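Local coordinates for putative glutathionylspermidine synthase (Methylobacillus flagellatus, PDB 3N6X), which is of unproven function but is probably an ATP-grasp ligase of the circularly permuted type, related to glutathionylspermidine synthases, at residues Asp320-Pro328 against Asn343-Lys351. Residues are numbered along the deposited sequence; the frame is centred on the assembly and turned at random.
Sequences DKDTYIYVP and NVPTYQLSK
Tyr324 takes both direct hydrogen bonds between the segments, one from Asn343 and one from Val344. Asn343 ND2 donates to Tyr324 O (2.8 Å), reaching it from above the carbonyl plane. The backbone N of Val344 donates almost straight to Tyr324 OH (2.9 Å, N-H...O 171°). That hydroxyl also bonds Val159 O, and Arg94 NH1 holds Asn343 OD1.

Stacking adds to these bonds. The Asn343 amide lies over one face of the Tyr324 ring, the planes 5° apart and ND2 3.5 Å above the ring. With CG anti to the backbone N (chi1 169°), the ring is carried over to 343-351, where its OH meets Val344. Pro328 CD packs on Asn343 ND2. Replacing Tyr324 by an alanine would probably leave Val344 N without its acceptor and the Asn343 amide without its stacking partner.

Ile325 packs against polar ends: CG2 lies 3.5 Å from Gln348 NE2, and CD1 meets Lys351 NZ tip to tip.

Near Ser350 the link is polar and watery. Lys321 NZ forms a salt bridge with Asp322 OD1 (3.1 Å), within its own segment. One water joins Lys321 NZ to Ser350 N, another Asp322 O to Lys351 NZ, and a third Asp322 OD2 to Ser350 OG.

The contact thus ties the turns leading into helix 327-335 to the chain from strand 342-343 through strand 347-348 to Lys351; the two strands belong to different sheets. Direct bonds fix the Asn343 end, while water bridges join the other.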
ATOM      1  N   ASP A 320      -8.766  -7.751  -5.376  1.00 32.85           N
ATOM      2  CA  ASP A 320     -10.144  -7.327  -5.632  1.00 33.76           C
ATOM      3  C   ASP A 320     -10.987  -7.461  -4.340  1.00 37.50           C
ATOM      4  O   ASP A 320     -10.792  -8.402  -3.569  1.00 36.72           O
ATOM      5  CB  ASP A 320     -10.780  -8.171  -6.746  1.00 36.17           C
ATOM      6  CG  ASP A 320     -12.170  -7.693  -7.120  1.00 49.95           C
ATOM      7  OD1 ASP A 320     -12.272  -6.719  -7.898  1.00 53.48           O
ATOM      8  OD2 ASP A 320     -13.152  -8.236  -6.569  1.00 54.31           O
ATOM      9  N   LYS A 321     -11.920  -6.528  -4.127  1.00 36.21           N
ATOM     10  CA  LYS A 321     -12.787  -6.489  -2.944  1.00 36.24           C
ATOM     11  C   LYS A 321     -13.518  -7.824  -2.671  1.00 40.04           C
ATOM     12  O   LYS A 321     -13.687  -8.190  -1.506  1.00 39.89           O
ATOM     13  CB  LYS A 321     -13.760  -5.281  -3.010  1.00 38.68           C
ATOM     14  CG  LYS A 321     -15.200  -5.606  -3.452  1.00 56.48           C
ATOM     15  CD  LYS A 321     -15.418  -5.444  -4.952  1.00 60.78           C
ATOM     16  CE  LYS A 321     -16.839  -5.024  -5.280  1.00 56.85           C
ATOM     17  NZ  LYS A 321     -17.838  -6.085  -4.973  1.00 51.31           N
ATOM     18  N   ASP A 322     -13.862  -8.586  -3.740  1.00 35.75           N
ATOM     19  CA  ASP A 322     -14.537  -9.878  -3.585  1.00 35.88           C
ATOM     20  C   ASP A 322     -13.604 -11.028  -3.203  1.00 39.66           C
ATOM     21  O   ASP A 322     -14.079 -12.072  -2.739  1.00 40.53           O
ATOM     22  CB  ASP A 322     -15.353 -10.231  -4.832  1.00 38.13           C
ATOM     23  CG  ASP A 322     -16.574  -9.349  -5.043  1.00 48.98           C
ATOM     24  OD1 ASP A 322     -17.183  -8.913  -4.029  1.00 48.81           O
ATOM     25  OD2 ASP A 322     -16.939  -9.120  -6.210  1.00 55.15           O
ATOM     26  N   THR A 323     -12.287 -10.864  -3.408  1.00 34.08           N
ATOM     27  CA  THR A 323     -11.328 -11.929  -3.068  1.00 32.33           C
ATOM     28  C   THR A 323     -10.777 -11.731  -1.662  1.00 33.10           C
ATOM     29  O   THR A 323     -10.429 -12.701  -1.001  1.00 32.89           O
ATOM     30  CB  THR A 323     -10.225 -12.018  -4.123  1.00 34.33           C
ATOM     31  OG1 THR A 323     -10.827 -12.080  -5.409  1.00 38.02           O
ATOM     32  CG2 THR A 323      -9.342 -13.226  -3.939  1.00 29.60           C
ATOM     33  N   TYR A 324     -10.719 -10.465  -1.209  1.00 28.83           N
ATOM     34  CA  TYR A 324     -10.205 -10.051   0.096  1.00 28.48           C
ATOM     35  C   TYR A 324     -10.697 -10.944   1.242  1.00 34.73           C
ATOM     36  O   TYR A 324      -9.925 -11.273   2.151  1.00 34.67           O
ATOM     37  CB  TYR A 324     -10.580  -8.566   0.359  1.00 28.33           C
ATOM     38  CG  TYR A 324     -10.336  -8.109   1.783  1.00 29.03           C
ATOM     39  CD1 TYR A 324      -9.060  -7.738   2.211  1.00 30.44           C
ATOM     40  CD2 TYR A 324     -11.378  -8.044   2.704  1.00 29.27           C
ATOM     41  CE1 TYR A 324      -8.833  -7.308   3.520  1.00 30.90           C
ATOM     42  CE2 TYR A 324     -11.159  -7.636   4.021  1.00 29.43           C
ATOM     43  CZ  TYR A 324      -9.890  -7.256   4.421  1.00 36.79           C
ATOM     44  OH  TYR A 324      -9.679  -6.869   5.721  1.00 33.57           O
ATOM     45  N   ILE A 325     -11.968 -11.351   1.189  1.00 30.94           N
ATOM     46  CA  ILE A 325     -12.578 -12.131   2.259  1.00 30.32           C
ATOM     47  C   ILE A 325     -12.026 -13.560   2.388  1.00 33.14           C
ATOM     48  O   ILE A 325     -12.187 -14.183   3.438  1.00 32.94           O
ATOM     49  CB  ILE A 325     -14.126 -12.063   2.178  1.00 33.56           C
ATOM     50  CG1 ILE A 325     -14.652 -12.749   0.893  1.00 34.91           C
ATOM     51  CG2 ILE A 325     -14.618 -10.576   2.281  1.00 33.19           C
ATOM     52  CD1 ILE A 325     -16.171 -13.031   0.891  1.00 45.70           C
ATOM     53  N   TYR A 326     -11.344 -14.068   1.338  1.00 28.29           N
ATOM     54  CA  TYR A 326     -10.787 -15.432   1.340  1.00 27.80           C
ATOM     55  C   TYR A 326      -9.331 -15.508   1.781  1.00 29.23           C
ATOM     56  O   TYR A 326      -8.794 -16.605   1.910  1.00 29.66           O
ATOM     57  CB  TYR A 326     -10.964 -16.087  -0.044  1.00 30.44           C
ATOM     58  CG  TYR A 326     -12.408 -16.116  -0.494  1.00 32.89           C
ATOM     59  CD1 TYR A 326     -13.345 -16.922   0.148  1.00 34.96           C
ATOM     60  CD2 TYR A 326     -12.851 -15.305  -1.537  1.00 34.09           C
ATOM     61  CE1 TYR A 326     -14.687 -16.918  -0.234  1.00 36.64           C
ATOM     62  CE2 TYR A 326     -14.186 -15.302  -1.936  1.00 35.28           C
ATOM     63  CZ  TYR A 326     -15.105 -16.091  -1.266  1.00 44.36           C
ATOM     64  OH  TYR A 326     -16.416 -16.087  -1.656  1.00 51.45           O
ATOM     65  N   VAL A 327      -8.686 -14.354   2.008  1.00 26.36           N
ATOM     66  CA  VAL A 327      -7.265 -14.309   2.366  1.00 25.92           C
ATOM     67  C   VAL A 327      -6.914 -15.148   3.612  1.00 30.15           C
ATOM     68  O   VAL A 327      -6.038 -16.003   3.502  1.00 30.19           O
ATOM     69  CB  VAL A 327      -6.659 -12.870   2.361  1.00 28.37           C
ATOM     70  CG1 VAL A 327      -5.172 -12.906   2.709  1.00 28.28           C
ATOM     71  CG2 VAL A 327      -6.863 -12.217   1.005  1.00 27.22           C
ATOM     72  N   PRO A 328      -7.681 -15.067   4.745  1.00 27.40           N
ATOM     73  CA  PRO A 328      -7.378 -15.947   5.890  1.00 26.89           C
ATOM     74  C   PRO A 328      -7.413 -17.439   5.529  1.00 33.18           C
ATOM     75  O   PRO A 328      -6.571 -18.202   6.009  1.00 33.98           O
ATOM     76  CB  PRO A 328      -8.455 -15.578   6.921  1.00 27.50           C
ATOM     77  CG  PRO A 328      -8.863 -14.216   6.571  1.00 31.94           C
ATOM     78  CD  PRO A 328      -8.773 -14.123   5.077  1.00 28.52           C
ATOM     79  N   ASN A 343      -8.218 -10.045   9.158  1.00 32.43           N
ATOM     80  CA  ASN A 343      -9.028  -9.329   8.197  1.00 32.27           C
ATOM     81  C   ASN A 343     -10.079  -8.535   8.983  1.00 37.59           C
ATOM     82  O   ASN A 343     -10.312  -8.803  10.168  1.00 36.90           O
ATOM     83  CB  ASN A 343      -9.748 -10.325   7.283  1.00 28.16           C
ATOM     84  CG  ASN A 343      -9.176 -10.447   5.894  1.00 41.48           C
ATOM     85  OD1 ASN A 343      -7.986 -10.218   5.649  1.00 36.64           O
ATOM     86  ND2 ASN A 343     -10.010 -10.862   4.958  1.00 27.43           N
ATOM     87  N   VAL A 344     -10.724  -7.595   8.328  1.00 34.84           N
ATOM     88  CA  VAL A 344     -11.824  -6.847   8.923  1.00 34.32           C
ATOM     89  C   VAL A 344     -13.113  -7.445   8.321  1.00 37.15           C
ATOM     90  O   VAL A 344     -13.149  -7.644   7.108  1.00 35.96           O
ATOM     91  CB  VAL A 344     -11.691  -5.320   8.600  1.00 37.59           C
ATOM     92  CG1 VAL A 344     -12.889  -4.527   9.122  1.00 37.14           C
ATOM     93  CG2 VAL A 344     -10.395  -4.758   9.158  1.00 37.21           C
ATOM     94  N   PRO A 345     -14.170  -7.780   9.124  1.00 33.87           N
ATOM     95  CA  PRO A 345     -15.421  -8.269   8.506  1.00 33.36           C
ATOM     96  C   PRO A 345     -15.909  -7.250   7.479  1.00 37.26           C
ATOM     97  O   PRO A 345     -15.937  -6.045   7.768  1.00 35.87           O
ATOM     98  CB  PRO A 345     -16.379  -8.409   9.696  1.00 34.92           C
ATOM     99  CG  PRO A 345     -15.485  -8.515  10.892  1.00 38.78           C
ATOM    100  CD  PRO A 345     -14.313  -7.646  10.588  1.00 34.74           C
ATOM    101  N   THR A 346     -16.083  -7.694   6.233  1.00 34.27           N
ATOM    102  CA  THR A 346     -16.411  -6.778   5.147  1.00 34.37           C
ATOM    103  C   THR A 346     -17.630  -7.226   4.403  1.00 39.14           C
ATOM    104  O   THR A 346     -17.726  -8.387   4.008  1.00 39.55           O
ATOM    105  CB  THR A 346     -15.198  -6.575   4.218  1.00 38.69           C
ATOM    106  OG1 THR A 346     -14.059  -6.300   5.014  1.00 37.57           O
ATOM    107  CG2 THR A 346     -15.400  -5.429   3.225  1.00 36.39           C
ATOM    108  N   TYR A 347     -18.571  -6.303   4.209  1.00 35.48           N
ATOM    109  CA  TYR A 347     -19.810  -6.566   3.486  1.00 34.68           C
ATOM    110  C   TYR A 347     -19.666  -6.082   2.068  1.00 38.28           C
ATOM    111  O   TYR A 347     -19.189  -4.978   1.861  1.00 38.88           O
ATOM    112  CB  TYR A 347     -20.984  -5.838   4.170  1.00 34.79           C
ATOM    113  CG  TYR A 347     -21.211  -6.273   5.601  1.00 34.76           C
ATOM    114  CD1 TYR A 347     -21.999  -7.383   5.897  1.00 36.11           C
ATOM    115  CD2 TYR A 347     -20.649  -5.570   6.665  1.00 34.68           C
ATOM    116  CE1 TYR A 347     -22.244  -7.766   7.214  1.00 34.88           C
ATOM    117  CE2 TYR A 347     -20.874  -5.954   7.986  1.00 34.80           C
ATOM    118  CZ  TYR A 347     -21.653  -7.069   8.255  1.00 40.34           C
ATOM    119  OH  TYR A 347     -21.829  -7.500   9.551  1.00 42.27           O
ATOM    120  N   GLN A 348     -20.039  -6.907   1.083  1.00 34.65           N
ATOM    121  CA  GLN A 348     -20.003  -6.485  -0.328  1.00 34.60           C
ATOM    122  C   GLN A 348     -21.432  -6.164  -0.759  1.00 39.03           C
ATOM    123  O   GLN A 348     -22.250  -7.071  -0.895  1.00 37.98           O
ATOM    124  CB  GLN A 348     -19.381  -7.570  -1.234  1.00 35.77           C
ATOM    125  CG  GLN A 348     -17.872  -7.801  -1.004  1.00 42.74           C
ATOM    126  CD  GLN A 348     -17.623  -8.628   0.240  1.00 66.83           C
ATOM    127  OE1 GLN A 348     -18.213  -9.701   0.432  1.00 64.98           O
ATOM    128  NE2 GLN A 348     -16.820  -8.099   1.160  1.00 59.92           N
ATOM    129  N   LEU A 349     -21.749  -4.861  -0.912  1.00 35.74           N
ATOM    130  CA  LEU A 349     -23.110  -4.395  -1.238  1.00 35.63           C
ATOM    131  C   LEU A 349     -23.605  -4.849  -2.603  1.00 39.34           C
ATOM    132  O   LEU A 349     -24.789  -4.738  -2.887  1.00 39.48           O
ATOM    133  CB  LEU A 349     -23.261  -2.872  -1.032  1.00 35.18           C
ATOM    134  CG  LEU A 349     -23.399  -2.419   0.434  1.00 38.64           C
ATOM    135  CD1 LEU A 349     -22.078  -2.523   1.186  1.00 39.03           C
ATOM    136  CD2 LEU A 349     -23.895  -1.033   0.516  1.00 37.91           C
ATOM    137  N   SER A 350     -22.725  -5.493  -3.390  1.00 35.55           N
ATOM    138  CA  SER A 350     -23.095  -6.155  -4.641  1.00 34.64           C
ATOM    139  C   SER A 350     -23.892  -7.446  -4.334  1.00 37.88           C
ATOM    140  O   SER A 350     -24.489  -8.025  -5.239  1.00 37.70           O
ATOM    141  CB  SER A 350     -21.844  -6.511  -5.438  1.00 36.77           C
ATOM    142  OG  SER A 350     -20.992  -7.378  -4.707  1.00 42.93           O
ATOM    143  N   LYS A 351     -23.866  -7.904  -3.054  1.00 32.96           N
ATOM    144  CA  LYS A 351     -24.560  -9.118  -2.609  1.00 31.97           C
ATOM    145  C   LYS A 351     -25.811  -8.727  -1.867  1.00 34.67           C
ATOM    146  O   LYS A 351     -25.755  -7.871  -0.985  1.00 33.80           O
ATOM    147  CB  LYS A 351     -23.637  -9.974  -1.710  1.00 33.26           C
ATOM    148  CG  LYS A 351     -22.388 -10.476  -2.434  1.00 42.80           C
ATOM    149  CD  LYS A 351     -21.342 -11.018  -1.460  1.00 52.16           C
ATOM    150  CE  LYS A 351     -20.000 -11.234  -2.130  1.00 53.82           C
ATOM    151  NZ  LYS A 351     -18.992 -11.786  -1.188  1.00 59.30           N
TER
HETATM  152  O   HOH W   1     -19.694  -4.308  -3.675  1.00 33.62           O
HETATM  153  O   HOH W   2     -16.701 -12.708  -2.563  1.00 56.55           O
HETATM  154  O   HOH W   3     -19.993  -9.948  -5.809  1.00 65.32           O